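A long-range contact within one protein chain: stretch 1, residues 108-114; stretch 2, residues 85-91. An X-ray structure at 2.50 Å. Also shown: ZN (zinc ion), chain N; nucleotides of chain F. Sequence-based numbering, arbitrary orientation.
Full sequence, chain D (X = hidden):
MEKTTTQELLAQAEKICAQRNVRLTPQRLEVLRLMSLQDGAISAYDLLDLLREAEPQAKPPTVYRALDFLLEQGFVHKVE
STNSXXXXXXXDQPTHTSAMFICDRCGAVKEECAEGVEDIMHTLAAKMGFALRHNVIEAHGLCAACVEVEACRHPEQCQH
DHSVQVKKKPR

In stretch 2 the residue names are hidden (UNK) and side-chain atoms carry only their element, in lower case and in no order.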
# COMPACT_ATOMS: atom_id res chain seq x y z
N ALA D 108 16.55 18.78 -6.78
CA ALA D 108 17.30 19.13 -7.98
C ALA D 108 18.41 18.12 -8.21
O ALA D 108 18.84 17.44 -7.28
CB ALA D 108 17.88 20.53 -7.86
N VAL D 109 18.86 18.00 -9.46
CA VAL D 109 19.93 17.07 -9.78
C VAL D 109 20.91 17.64 -10.80
O VAL D 109 20.51 18.38 -11.70
CB VAL D 109 19.39 15.72 -10.31
CG1 VAL D 109 18.47 15.07 -9.28
CG2 VAL D 109 18.67 15.90 -11.64
N LYS D 110 22.19 17.30 -10.64
CA LYS D 110 23.21 17.72 -11.60
C LYS D 110 23.86 16.51 -12.26
O LYS D 110 24.37 15.61 -11.58
CB LYS D 110 24.29 18.56 -10.91
CG LYS D 110 24.11 20.07 -11.11
CD LYS D 110 24.58 20.53 -12.49
CE LYS D 110 26.10 20.52 -12.60
NZ LYS D 110 26.58 21.17 -13.85
N GLU D 111 23.82 16.47 -13.60
CA GLU D 111 24.57 15.48 -14.35
C GLU D 111 25.98 16.00 -14.57
O GLU D 111 26.17 17.04 -15.21
CB GLU D 111 23.92 15.15 -15.70
CG GLU D 111 24.58 13.92 -16.33
CD GLU D 111 24.12 13.55 -17.73
OE1 GLU D 111 24.67 12.59 -18.27
OE2 GLU D 111 23.23 14.18 -18.33
N GLU D 112 26.97 15.28 -14.04
CA GLU D 112 28.37 15.67 -14.17
C GLU D 112 29.19 14.51 -14.70
O GLU D 112 29.13 13.40 -14.17
CB GLU D 112 28.92 16.15 -12.83
CG GLU D 112 28.00 17.13 -12.11
CD GLU D 112 28.75 18.10 -11.21
OE1 GLU D 112 29.76 18.69 -11.67
OE2 GLU D 112 28.33 18.28 -10.05
N CYS D 113 29.95 14.77 -15.76
CA CYS D 113 30.77 13.74 -16.39
C CYS D 113 31.85 13.26 -15.43
O CYS D 113 32.21 13.96 -14.48
CB CYS D 113 31.41 14.27 -17.67
SG CYS D 113 32.28 13.02 -18.63
N ALA D 114 32.38 12.06 -15.69
CA ALA D 114 33.40 11.48 -14.83
C ALA D 114 34.03 10.26 -15.51
O ALA D 114 33.57 9.13 -15.32
CB ALA D 114 32.80 11.08 -13.48
N UNK D 85 12.91 10.68 -13.74
CA UNK D 85 13.53 10.85 -15.05
C UNK D 85 14.00 12.29 -15.22
O UNK D 85 13.30 13.22 -14.84
o UNK D 85 10.57 5.20 -15.45
c UNK D 85 10.91 8.80 -15.17
c UNK D 85 12.53 10.47 -16.14
c UNK D 85 12.63 7.98 -16.59
c UNK D 85 12.16 6.70 -16.43
c UNK D 85 10.43 7.52 -15.00
c UNK D 85 11.06 6.47 -15.62
c UNK D 85 12.01 9.06 -15.97
N UNK D 86 15.18 12.45 -15.80
CA UNK D 86 15.75 13.78 -15.96
C UNK D 86 16.34 13.99 -17.36
O UNK D 86 16.87 13.06 -17.96
c UNK D 86 16.84 14.06 -14.90
c UNK D 86 17.21 15.54 -14.90
c UNK D 86 18.07 13.18 -15.12
N UNK D 87 16.22 15.21 -17.85
CA UNK D 87 16.80 15.59 -19.12
C UNK D 87 18.32 15.47 -19.04
O UNK D 87 18.92 15.79 -18.01
c UNK D 87 16.41 17.02 -19.48
c UNK D 87 16.86 17.54 -20.85
c UNK D 87 16.16 16.79 -21.97
c UNK D 87 16.60 19.04 -20.94
N UNK D 88 18.94 15.00 -20.11
CA UNK D 88 20.39 14.99 -20.22
C UNK D 88 20.86 16.33 -20.78
O UNK D 88 20.39 16.77 -21.83
s UNK D 88 22.60 13.91 -21.53
c UNK D 88 20.84 13.86 -21.15
N UNK D 89 21.77 16.98 -20.07
CA UNK D 89 22.32 18.27 -20.50
C UNK D 89 23.68 18.07 -21.14
O UNK D 89 24.51 18.99 -21.15
c UNK D 89 21.13 19.49 -18.62
c UNK D 89 22.43 19.22 -19.30
n UNK D 89 19.33 19.52 -17.36
c UNK D 89 19.22 20.51 -18.22
n UNK D 89 20.29 20.52 -19.00
c UNK D 89 20.51 18.86 -17.59
N UNK D 90 23.91 16.89 -21.70
CA UNK D 90 25.21 16.52 -22.25
C UNK D 90 25.11 15.61 -23.48
O UNK D 90 26.05 14.88 -23.77
c UNK D 90 27.23 17.69 -20.08
c UNK D 90 26.03 15.78 -21.18
c UNK D 90 26.97 15.50 -18.90
c UNK D 90 26.33 16.49 -19.86
N UNK D 91 23.99 15.66 -24.19
CA UNK D 91 23.82 14.79 -25.36
C UNK D 91 24.23 15.48 -26.66
O UNK D 91 24.15 14.89 -27.74
c UNK D 91 21.21 15.90 -26.95
c UNK D 91 22.38 14.24 -25.45
c UNK D 91 21.33 15.29 -25.71
c UNK D 91 20.24 16.85 -27.18
c UNK D 91 19.45 16.59 -24.95
c UNK D 91 20.43 15.64 -24.72
c UNK D 91 19.35 17.19 -26.18
ZN ZN N . 23.54 12.75 -19.87
P DA F 21 8.85 3.59 -12.77
OP1 DA F 21 10.27 3.17 -12.82
OP2 DA F 21 8.46 4.96 -13.18
O5' DA F 21 8.02 2.56 -13.66
C5' DA F 21 8.19 1.19 -13.40
C4' DA F 21 7.27 0.35 -14.27
O4' DA F 21 5.89 0.59 -13.91
C3' DA F 21 7.36 0.62 -15.77
O3' DA F 21 8.02 -0.48 -16.37
C2' DA F 21 5.90 0.77 -16.23
C1' DA F 21 5.12 0.24 -15.04
N9 DA F 21 3.77 0.78 -14.86
C8 DA F 21 3.41 2.03 -14.45
N7 DA F 21 2.11 2.20 -14.37
C5 DA F 21 1.59 0.98 -14.75
C6 DA F 21 0.27 0.49 -14.88
N6 DA F 21 -0.83 1.20 -14.63
N1 DA F 21 0.13 -0.79 -15.28
C2 DA F 21 1.21 -1.53 -15.53
N3 DA F 21 2.49 -1.18 -15.44
C4 DA F 21 2.61 0.09 -15.05

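Position 85 carries eight side-chain atoms: one carbon leading to a six-carbon ring that bears a single oxygen. None of them reaches stretch 1. This is a phenol, and the residue is Tyr85. Its hydroxyl instead donates a hydrogen bond to the DNA backbone, with OH of Tyr85 3.1 Å from OP2 of DA21, which lies at the edge of the ring.

Position 86 has three carbons, the first carrying the other two; CB points toward stretch 1, and one of the two branch carbons lies against CG2 of Val109. A fork directly at CB identifies Val86. Its CG2 meets CG2 of Val109 at 3.6 Å, a purely apolar contact between two branched side chains.

At position 87 there are four carbons, forked at the second, with CB directed sideways and no contact with stretch 1. This is Leu87, with chi1 t.

Position 88 holds one carbon followed by a sulfur with nothing beyond it; the sulfur lies on the zinc ion and close to the carboxylate of Glu111. The residue is Cys88. Its SG binds ZN at 2.2 Å and lies 3.3 Å from OE2 of Glu111, a closeness that goes with their sharing one ion.

At position 89, a single carbon leads to a five-membered ring of three carbons and two nitrogens, an imidazole; the backbone N, rather than the ring, approaches Glu111. This is His89. The residue is exposed; its N is 3.6 Å and its CB 5.2 Å from OE2 of Glu111, and its ring lies farther off.

Position 90 again shows four carbons forked at the second, here with CB pointing toward stretch 1 and a terminal carbon against the carboxylate carbon of Glu111. This is Leu90. Its CD1 packs 3.6 Å from CD of Glu111, while N of Leu90 makes a weak hydrogen bond of 3.3 Å to SG of Cys88.

Position 91 has one carbon and a plain six-carbon ring; it is buried, with CB pointing sideways, and does not reach stretch 1. This is Phe91.

The two segments run in broadly the same direction, 28° apart, but no hydrogen bond joins them. Zinc makes the link instead. Glu111, its chi1 and chi2 both t, extends toward stretch 2 and grips ZN with both carboxylate oxygens, OE1 at 2.0 Å and OE2 at 2.1 Å, while Cys88 supplies its sulfur; two further ligand atoms come from elsewhere in the structure. Beside the site, Leu90 packs against Glu111; farther along, Val109 and Val86 add a small apolar contact. Lys110 and Glu112 direct their CB atoms away.

Stretch 2 (85-91) YVLCHLF
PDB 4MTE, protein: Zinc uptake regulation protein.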